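Local coordinates for protein AP-4 complex accessory subunit Tepsin (Equus caballus, PDB 5WF2) that probably associates with the adaptor complex AP-4 and may thereby take part in vesicle traffic at the trans-Golgi network, this chain being its VHS/ENTH-like domain, at residues L93-Q96 and E97-L100; V31-V34 and T35-S38; G71-E75 and C76-R80. One frame throughout, in Å; residues are numbered along the deposited sequence.

Interaction 1: residues L93-Q96 and E97-L100; sequences LLPQ and EHIL
Pro95 O receives the main-chain N-H of Ile99 at 3.1 Å, the donor lying in the carbonyl plane with an N-H...O angle of 158°, and this is the first full helical bond of helix 96-111. His98 N also leans on the same oxygen, 3.0 Å from Pro95 O, but its N-H is turned well aside and that bond is weak. One residue along, Leu100 N donates to Gln96 O over 3.0 Å, the donor tilted from the carbonyl plane, repeating the i to i+4 pattern that Ile99 began. Pro95 stands at the N-cap, where proline costs little, since its nitrogen has no hydrogen to offer and none is needed ahead of the first turn. Its ring lies side by side with the His98 side chain, both pointing the same way, with Pro95 CD 4.0 Å from His98 CB and meeting the imidazole at its edge. Leu94 turns its flank to the helix: CB sits 3.8 Å from Ile99 CG1, the two side chains crossing at a slant. Ile99 keeps CG1 beside its own backbone N, chi1 -66°, which carries this branch back toward Leu94, a good use of a beta-branched residue that also packs on Leu63 and Phe129. The amide of Gln96 is spent outside the turn, where both ends find partners: OE1 bonds with Ser132 OG, and NE2 with Gly89 O. Gln96 thus spans the end of helix 75-89 and the last turn of helix 117-132, a reach that suits its long extended chain. This is a helix N-terminus with proline at the N-cap position, in the all-helical VHS/ENTH-like domain, with an apolar side chain from the preceding loop folded against the first turn.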
ATOM      1  N   LEU A  93      12.619   0.368   4.534  1.00 25.76           N
ATOM      2  CA  LEU A  93      12.873  -0.746   3.630  1.00 29.33           C
ATOM      3  C   LEU A  93      13.141  -0.262   2.219  1.00 33.48           C
ATOM      4  O   LEU A  93      13.950  -0.851   1.498  1.00 41.65           O
ATOM      5  CB  LEU A  93      11.697  -1.699   3.634  1.00 27.38           C
ATOM      6  CG  LEU A  93      11.484  -2.514   4.906  1.00 31.83           C
ATOM      7  CD1 LEU A  93      10.288  -3.405   4.757  1.00 38.43           C
ATOM      8  CD2 LEU A  93      12.715  -3.373   5.242  1.00 34.30           C
ATOM      9  N   LEU A  94      12.438   0.772   1.788  1.00 30.96           N
ATOM     10  CA  LEU A  94      12.778   1.463   0.560  1.00 31.33           C
ATOM     11  C   LEU A  94      12.995   2.930   0.864  1.00 28.06           C
ATOM     12  O   LEU A  94      12.371   3.471   1.775  1.00 33.28           O
ATOM     13  CB  LEU A  94      11.675   1.325  -0.487  1.00 35.50           C
ATOM     14  CG  LEU A  94      11.574  -0.015  -1.207  1.00 35.62           C
ATOM     15  CD1 LEU A  94      10.425   0.125  -2.206  1.00 40.34           C
ATOM     16  CD2 LEU A  94      12.863  -0.390  -1.911  1.00 44.85           C
ATOM     17  N   PRO A  95      13.874   3.601   0.133  1.00 22.70           N
ATOM     18  CA  PRO A  95      13.966   5.056   0.289  1.00 28.50           C
ATOM     19  C   PRO A  95      12.576   5.637   0.129  1.00 27.95           C
ATOM     20  O   PRO A  95      11.776   5.130  -0.665  1.00 27.15           O
ATOM     21  CB  PRO A  95      14.905   5.484  -0.838  1.00 27.94           C
ATOM     22  CG  PRO A  95      15.661   4.241  -1.213  1.00 31.48           C
ATOM     23  CD  PRO A  95      14.753   3.084  -0.930  1.00 29.18           C
ATOM     24  N   GLN A  96      12.246   6.671   0.912  1.00 33.47           N
ATOM     25  CA  GLN A  96      10.872   7.152   0.803  1.00 36.15           C
ATOM     26  C   GLN A  96      10.663   7.898  -0.510  1.00 28.60           C
ATOM     27  O   GLN A  96       9.533   7.948  -1.004  1.00 31.75           O
ATOM     28  CB  GLN A  96      10.446   8.044   1.986  1.00 39.45           C
ATOM     29  CG  GLN A  96       8.996   7.724   2.463  1.00 39.24           C
ATOM     30  CD  GLN A  96       8.388   8.771   3.374  1.00 30.63           C
ATOM     31  OE1 GLN A  96       8.297   9.939   3.013  1.00 40.55           O
ATOM     32  NE2 GLN A  96       7.968   8.357   4.564  1.00 36.94           N
ATOM     33  N   GLU A  97      11.715   8.447  -1.100  1.00 31.01           N
ATOM     34  CA  GLU A  97      11.542   9.023  -2.428  1.00 30.11           C
ATOM     35  C   GLU A  97      11.190   7.942  -3.443  1.00 26.13           C
ATOM     36  O   GLU A  97      10.459   8.200  -4.418  1.00 24.17           O
ATOM     37  CB  GLU A  97      12.796   9.761  -2.837  1.00 38.50           C
ATOM     38  CG  GLU A  97      12.525  10.675  -3.964  1.00 40.46           C
ATOM     39  CD  GLU A  97      13.754  11.389  -4.420  1.00 37.97           C
ATOM     40  OE1 GLU A  97      14.765  11.307  -3.688  1.00 39.06           O
ATOM     41  OE2 GLU A  97      13.705  12.007  -5.512  1.00 34.65           O
ATOM     42  N   HIS A  98      11.696   6.731  -3.231  1.00 24.58           N
ATOM     43  CA  HIS A  98      11.386   5.625  -4.125  1.00 19.82           C
ATOM     44  C   HIS A  98       9.957   5.144  -3.933  1.00 24.63           C
ATOM     45  O   HIS A  98       9.265   4.827  -4.911  1.00 21.26           O
ATOM     46  CB  HIS A  98      12.377   4.485  -3.893  1.00 23.24           C
ATOM     47  CG  HIS A  98      12.509   3.534  -5.041  1.00 27.31           C
ATOM     48  ND1 HIS A  98      13.509   2.584  -5.097  1.00 32.06           N
ATOM     49  CD2 HIS A  98      11.777   3.377  -6.166  1.00 25.14           C
ATOM     50  CE1 HIS A  98      13.384   1.879  -6.212  1.00 34.56           C
ATOM     51  NE2 HIS A  98      12.330   2.331  -6.872  1.00 26.47           N
ATOM     52  N   ILE A  99       9.479   5.094  -2.690  1.00 25.33           N
ATOM     53  CA  ILE A  99       8.069   4.770  -2.477  1.00 22.01           C
ATOM     54  C   ILE A  99       7.186   5.814  -3.149  1.00 18.38           C
ATOM     55  O   ILE A  99       6.201   5.458  -3.809  1.00 22.18           O
ATOM     56  CB  ILE A  99       7.755   4.613  -0.980  1.00 23.34           C
ATOM     57  CG1 ILE A  99       8.515   3.385  -0.450  1.00 29.66           C
ATOM     58  CG2 ILE A  99       6.293   4.268  -0.788  1.00 25.10           C
ATOM     59  CD1 ILE A  99       8.334   3.138   1.016  1.00 36.52           C
ATOM     60  N   LEU A 100       7.578   7.082  -3.081  1.00 21.57           N
ATOM     61  CA  LEU A 100       6.796   8.130  -3.729  1.00 26.15           C
ATOM     62  C   LEU A 100       6.803   7.960  -5.238  1.00 22.92           C
ATOM     63  O   LEU A 100       5.756   8.051  -5.887  1.00 20.91           O
ATOM     64  CB  LEU A 100       7.314   9.489  -3.350  1.00 22.39           C
ATOM     65  CG  LEU A 100       6.676  10.726  -4.010  1.00 19.93           C
ATOM     66  CD1 LEU A 100       5.177  10.776  -3.804  1.00 28.90           C
ATOM     67  CD2 LEU A 100       7.345  11.928  -3.449  1.00 28.85           C
TER

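Interaction 2: residues V31-V34 and T35-S38; sequences VQTV and TRGS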
ATOM      1  N   VAL A  31       0.095  -9.780   0.248  1.00 23.40           N
ATOM      2  CA  VAL A  31      -0.829  -8.676   0.005  1.00 26.53           C
ATOM      3  C   VAL A  31      -2.259  -9.150   0.133  1.00 24.34           C
ATOM      4  O   VAL A  31      -3.128  -8.424   0.630  1.00 25.98           O
ATOM      5  CB  VAL A  31      -0.569  -8.078  -1.383  1.00 25.81           C
ATOM      6  CG1 VAL A  31      -1.695  -7.149  -1.830  1.00 28.88           C
ATOM      7  CG2 VAL A  31       0.783  -7.337  -1.383  1.00 27.19           C
ATOM      8  N   GLN A  32      -2.531 -10.377  -0.327  1.00 30.45           N
ATOM      9  CA  GLN A  32      -3.879 -10.922  -0.171  1.00 30.75           C
ATOM     10  C   GLN A  32      -4.214 -11.089   1.306  1.00 30.33           C
ATOM     11  O   GLN A  32      -5.331 -10.804   1.726  1.00 35.20           O
ATOM     12  CB  GLN A  32      -4.009 -12.244  -0.941  1.00 30.05           C
ATOM     13  CG  GLN A  32      -4.048 -12.102  -2.452  1.00 34.90           C
ATOM     14  CD  GLN A  32      -4.010 -13.446  -3.208  1.00 44.03           C
ATOM     15  OE1 GLN A  32      -3.486 -14.454  -2.712  1.00 39.97           O
ATOM     16  NE2 GLN A  32      -4.546 -13.440  -4.428  1.00 43.00           N
ATOM     17  N   THR A  33      -3.240 -11.485   2.126  1.00 33.34           N
ATOM     18  CA  THR A  33      -3.483 -11.592   3.561  1.00 33.17           C
ATOM     19  C   THR A  33      -3.788 -10.232   4.166  1.00 34.97           C
ATOM     20  O   THR A  33      -4.785 -10.056   4.882  1.00 34.25           O
ATOM     21  CB  THR A  33      -2.269 -12.222   4.263  1.00 38.29           C
ATOM     22  OG1 THR A  33      -2.268 -13.635   4.053  1.00 43.64           O
ATOM     23  CG2 THR A  33      -2.271 -11.969   5.770  1.00 46.43           C
ATOM     24  N   VAL A  34      -2.930  -9.249   3.902  1.00 30.93           N
ATOM     25  CA  VAL A  34      -3.060  -7.995   4.626  1.00 26.86           C
ATOM     26  C   VAL A  34      -4.321  -7.251   4.230  1.00 28.72           C
ATOM     27  O   VAL A  34      -4.858  -6.468   5.033  1.00 30.97           O
ATOM     28  CB  VAL A  34      -1.799  -7.144   4.427  1.00 28.37           C
ATOM     29  CG1 VAL A  34      -1.782  -6.525   3.065  1.00 30.48           C
ATOM     30  CG2 VAL A  34      -1.739  -6.106   5.505  1.00 29.94           C
ATOM     31  N   THR A  35      -4.831  -7.469   3.013  1.00 23.70           N
ATOM     32  CA  THR A  35      -5.989  -6.731   2.535  1.00 29.06           C
ATOM     33  C   THR A  35      -7.320  -7.409   2.833  1.00 34.82           C
ATOM     34  O   THR A  35      -8.354  -6.780   2.642  1.00 33.34           O
ATOM     35  CB  THR A  35      -5.931  -6.454   1.020  1.00 27.89           C
ATOM     36  OG1 THR A  35      -5.865  -7.660   0.249  1.00 29.90           O
ATOM     37  CG2 THR A  35      -4.753  -5.564   0.674  1.00 27.99           C
ATOM     38  N   ARG A  36      -7.335  -8.648   3.288  1.00 37.98           N
ATOM     39  CA  ARG A  36      -8.611  -9.264   3.620  1.00 40.45           C
ATOM     40  C   ARG A  36      -8.960  -8.931   5.065  1.00 35.60           C
ATOM     41  O   ARG A  36      -8.089  -8.794   5.928  1.00 42.01           O
ATOM     42  CB  ARG A  36      -8.573 -10.779   3.388  1.00 46.34           C
ATOM     43  CG  ARG A  36      -7.813 -11.605   4.449  1.00 48.69           C
ATOM     44  CD  ARG A  36      -8.087 -13.121   4.296  1.00 52.51           C
ATOM     45  NE  ARG A  36      -7.866 -13.591   2.923  1.00 55.58           N
ATOM     46  CZ  ARG A  36      -6.795 -14.265   2.498  1.00 55.78           C
ATOM     47  NH1 ARG A  36      -5.801 -14.582   3.333  1.00 60.07           N
ATOM     48  NH2 ARG A  36      -6.718 -14.626   1.218  1.00 57.17           N
ATOM     49  N   GLY A  37     -10.239  -8.791   5.328  1.00 47.79           N
ATOM     50  CA  GLY A  37     -10.684  -8.408   6.653  1.00 42.91           C
ATOM     51  C   GLY A  37     -11.778  -7.375   6.548  1.00 41.07           C
ATOM     52  O   GLY A  37     -11.958  -6.709   5.527  1.00 43.80           O
ATOM     53  N   SER A  38     -12.523  -7.236   7.633  1.00 42.13           N
ATOM     54  CA  SER A  38     -13.716  -6.407   7.636  1.00 43.32           C
ATOM     55  C   SER A  38     -13.476  -5.007   8.178  1.00 38.15           C
ATOM     56  O   SER A  38     -14.340  -4.140   8.012  1.00 42.05           O
ATOM     57  CB  SER A  38     -14.799  -7.089   8.470  1.00 45.41           C
ATOM     58  OG  SER A  38     -14.229  -7.564   9.676  1.00 49.47           O
TER
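Val31 O is gripped twice by Thr35, by the backbone N at 3.1 Å and by the hydroxyl OG1 at 2.9 Å, the two donors reaching the oxygen from opposite faces of the carbonyl plane. The hydroxyl is brought there by its first torsion: at chi1 60° OG1 stands between the backbone N and the carbonyl carbon, facing back along the helix, and gives its hydrogen to the carbonyl one turn earlier. A threonine suits this buried place because the same torsion leaves CG2 to the apolar side, where Thr35 CG2 lies 3.9 Å from Val34 CG1 and the side chain reaches Val77 and Ala81 of helix 75-89. Here helix 25-35, the first helix of the VHS/ENTH-like domain, comes to its C-terminal end and the chain leaves for the loop toward helix 44-56. The next N-H, that of Arg36, is shared: Arg36 N makes weak bonds to Gln32 O and to Thr33 O, each 3.3 Å long, as the helical spacing gives way. Arg36 then folds back over the turn it has just left. Its CG comes within 3.4 Å of Thr33 O, and a bend at chi3 (51°) lays the guanidinium flat above the backbone, with Gln32 O 3.8 Å above its plane and over its centre. The positive group therefore lies close to the carbonyl end of the helix, where it would probably be welcomed by the helix dipole. Val31 faces the other way, into Val62, Leu65 and Leu66 of helix 59-68, and Val34 packs on Leu42.

Interaction 3: residues G71-E75 and C76-R80; sequences GGTSE and CVQMR
Thr73 lies across Val77 at about a right angle, its CB 3.8 Å from Val77 CG1, while its hydroxyl oxygen rests 3.4 Å from Gln78 CG. That hydroxyl is not idle, for Thr73 OG1 bonds to His69 O, back toward helix 59-68, so the hydroxyl's polar partner is in the loop, while the residue's carbons pack on the helix. Next comes Ser74, the N-cap of helix 75-89. With chi1 at 78° its OG is placed between the backbone N and the carbonyl carbon and turned toward the first turn, where it accepts the N-H of Val77 at 3.3 Å along a nearly straight line (171°). Serine is a classic choice here: its short side chain supplies an acceptor for a first-turn amide, which lacks the preceding turn of helix that would otherwise supply one. The main chain takes over at once, Gln78 N donating to Ser74 O at 3.1 Å and Met79 N to Glu75 O at 2.9 Å. This is a capped helix start, where the loop after helix 59-68 passes into helix 75-89 of the all-helical VHS/ENTH-like domain. Gln78 lays its CG against Ser74 O, 3.4 Å away, while its amide nitrogen NE2 reaches beyond the turn to Leu70 O and its chain packs on Val118, Arg106 and Leu110. With an alanine here, Leu70 O is likely to be left without this donor, and a gap to open beside Thr73 where the aliphatic part had filled in. Met79 keeps CG only 3.3 Å from Glu75 O, then bends at chi2 and chi3 to bring its flexible, apolar end to Pro117 and Val118, with Ala40 and Phe41 also touching it.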
ATOM      1  N   GLY A  71      -7.269  -0.643  -7.249  1.00 36.15           N
ATOM      2  CA  GLY A  71      -8.273  -0.498  -8.289  1.00 41.68           C
ATOM      3  C   GLY A  71      -8.994  -1.805  -8.525  1.00 46.44           C
ATOM      4  O   GLY A  71      -8.406  -2.886  -8.412  1.00 42.64           O
ATOM      5  N   GLY A  72     -10.277  -1.696  -8.853  1.00 53.51           N
ATOM      6  CA  GLY A  72     -11.065  -2.881  -9.129  1.00 53.80           C
ATOM      7  C   GLY A  72     -11.437  -3.661  -7.899  1.00 52.25           C
ATOM      8  O   GLY A  72     -11.705  -4.865  -7.992  1.00 54.90           O
ATOM      9  N   THR A  73     -11.460  -3.012  -6.739  1.00 51.07           N
ATOM     10  CA  THR A  73     -11.800  -3.703  -5.510  1.00 40.27           C
ATOM     11  C   THR A  73     -12.876  -2.916  -4.779  1.00 51.64           C
ATOM     12  O   THR A  73     -13.438  -1.953  -5.318  1.00 59.66           O
ATOM     13  CB  THR A  73     -10.553  -3.893  -4.620  1.00 53.76           C
ATOM     14  OG1 THR A  73     -10.033  -2.617  -4.231  1.00 48.06           O
ATOM     15  CG2 THR A  73      -9.450  -4.643  -5.355  1.00 44.02           C
ATOM     16  N   SER A  74     -13.165  -3.336  -3.558  1.00 43.07           N
ATOM     17  CA  SER A  74     -14.086  -2.667  -2.665  1.00 40.96           C
ATOM     18  C   SER A  74     -13.398  -1.563  -1.863  1.00 41.83           C
ATOM     19  O   SER A  74     -12.173  -1.457  -1.809  1.00 40.29           O
ATOM     20  CB  SER A  74     -14.665  -3.684  -1.706  1.00 42.26           C
ATOM     21  OG  SER A  74     -13.697  -3.965  -0.704  1.00 43.13           O
ATOM     22  N   GLU A  75     -14.215  -0.777  -1.173  1.00 37.04           N
ATOM     23  CA  GLU A  75     -13.704   0.307  -0.352  1.00 38.30           C
ATOM     24  C   GLU A  75     -12.827  -0.218   0.776  1.00 36.91           C
ATOM     25  O   GLU A  75     -11.797   0.391   1.099  1.00 33.81           O
ATOM     26  CB  GLU A  75     -14.876   1.121   0.201  1.00 36.15           C
ATOM     27  CG  GLU A  75     -14.492   2.330   0.986  1.00 41.34           C
ATOM     28  CD  GLU A  75     -15.684   3.058   1.574  1.00 56.20           C
ATOM     29  OE1 GLU A  75     -16.356   2.471   2.449  1.00 59.76           O
ATOM     30  OE2 GLU A  75     -15.944   4.219   1.164  1.00 44.15           O
ATOM     31  N   CYS A  76     -13.211  -1.348   1.396  1.00 34.99           N
ATOM     32  CA  CYS A  76     -12.439  -1.839   2.535  1.00 34.64           C
ATOM     33  C   CYS A  76     -11.083  -2.359   2.082  1.00 32.69           C
ATOM     34  O   CYS A  76     -10.070  -2.130   2.750  1.00 36.62           O
ATOM     35  CB  CYS A  76     -13.201  -2.930   3.301  1.00 38.08           C
ATOM     36  SG  CYS A  76     -12.519  -3.255   4.923  1.00 40.97           S
ATOM     37  N   VAL A  77     -11.027  -3.037   0.945  1.00 34.00           N
ATOM     38  CA  VAL A  77      -9.741  -3.523   0.466  1.00 37.87           C
ATOM     39  C   VAL A  77      -8.842  -2.343   0.103  1.00 31.91           C
ATOM     40  O   VAL A  77      -7.642  -2.356   0.400  1.00 27.87           O
ATOM     41  CB  VAL A  77      -9.930  -4.485  -0.718  1.00 38.26           C
ATOM     42  CG1 VAL A  77      -8.630  -4.706  -1.460  1.00 36.22           C
ATOM     43  CG2 VAL A  77     -10.486  -5.844  -0.230  1.00 35.87           C
ATOM     44  N   GLN A  78      -9.408  -1.299  -0.514  1.00 30.15           N
ATOM     45  CA  GLN A  78      -8.618  -0.108  -0.829  1.00 27.21           C
ATOM     46  C   GLN A  78      -8.063   0.522   0.434  1.00 30.98           C
ATOM     47  O   GLN A  78      -6.898   0.936   0.469  1.00 25.01           O
ATOM     48  CB  GLN A  78      -9.455   0.911  -1.580  1.00 31.53           C
ATOM     49  CG  GLN A  78      -9.764   0.564  -3.032  1.00 33.88           C
ATOM     50  CD  GLN A  78     -10.530   1.678  -3.708  1.00 30.85           C
ATOM     51  OE1 GLN A  78     -11.504   2.196  -3.161  1.00 35.25           O
ATOM     52  NE2 GLN A  78     -10.081   2.076  -4.892  1.00 39.29           N
ATOM     53  N   MET A  79      -8.888   0.628   1.485  1.00 25.79           N
ATOM     54  CA  MET A  79      -8.446   1.235   2.733  1.00 27.32           C
ATOM     55  C   MET A  79      -7.304   0.443   3.360  1.00 25.76           C
ATOM     56  O   MET A  79      -6.295   1.019   3.777  1.00 23.84           O
ATOM     57  CB  MET A  79      -9.626   1.364   3.713  1.00 31.34           C
ATOM     58  CG  MET A  79     -10.608   2.469   3.320  1.00 29.46           C
ATOM     59  SD  MET A  79      -9.969   4.132   3.574  1.00 34.72           S
ATOM     60  CE  MET A  79      -9.855   4.221   5.355  1.00 39.50           C
ATOM     61  N   ARG A  80      -7.424  -0.883   3.392  1.00 24.06           N
ATOM     62  CA  ARG A  80      -6.373  -1.704   3.990  1.00 25.20           C
ATOM     63  C   ARG A  80      -5.108  -1.666   3.152  1.00 23.08           C
ATOM     64  O   ARG A  80      -3.999  -1.649   3.702  1.00 22.82           O
ATOM     65  CB  ARG A  80      -6.864  -3.148   4.184  1.00 26.75           C
ATOM     66  CG  ARG A  80      -8.035  -3.256   5.198  1.00 28.04           C
ATOM     67  CD  ARG A  80      -8.462  -4.698   5.422  1.00 29.22           C
ATOM     68  NE  ARG A  80      -7.408  -5.492   6.030  1.00 26.25           N
ATOM     69  CZ  ARG A  80      -7.197  -5.596   7.329  1.00 27.96           C
ATOM     70  NH1 ARG A  80      -7.986  -4.974   8.165  1.00 35.67           N
ATOM     71  NH2 ARG A  80      -6.193  -6.343   7.793  1.00 31.90           N
TER

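Along the chain the order is interaction 2, interaction 3, interaction 1, all within the tepsin VHS/ENTH-like domain: the end of helix 25-35, then the starts of helices 75-89 and 96-111, which are consecutive. Interactions 2 and 3 are neighbours, with centres about 10 Å apart, and they touch through Arg80, whose NE makes a probable hydrogen bond of 2.9 Å to Val34 O. Interaction 1 lies on the opposite side of the chain's centre, about 23 Å from interaction 2 and 22 Å from interaction 3, centre to centre. The three contacts thus lie at helix ends on both sides of this compact helical domain, and Arg80 ties the first helix to helix 75-89.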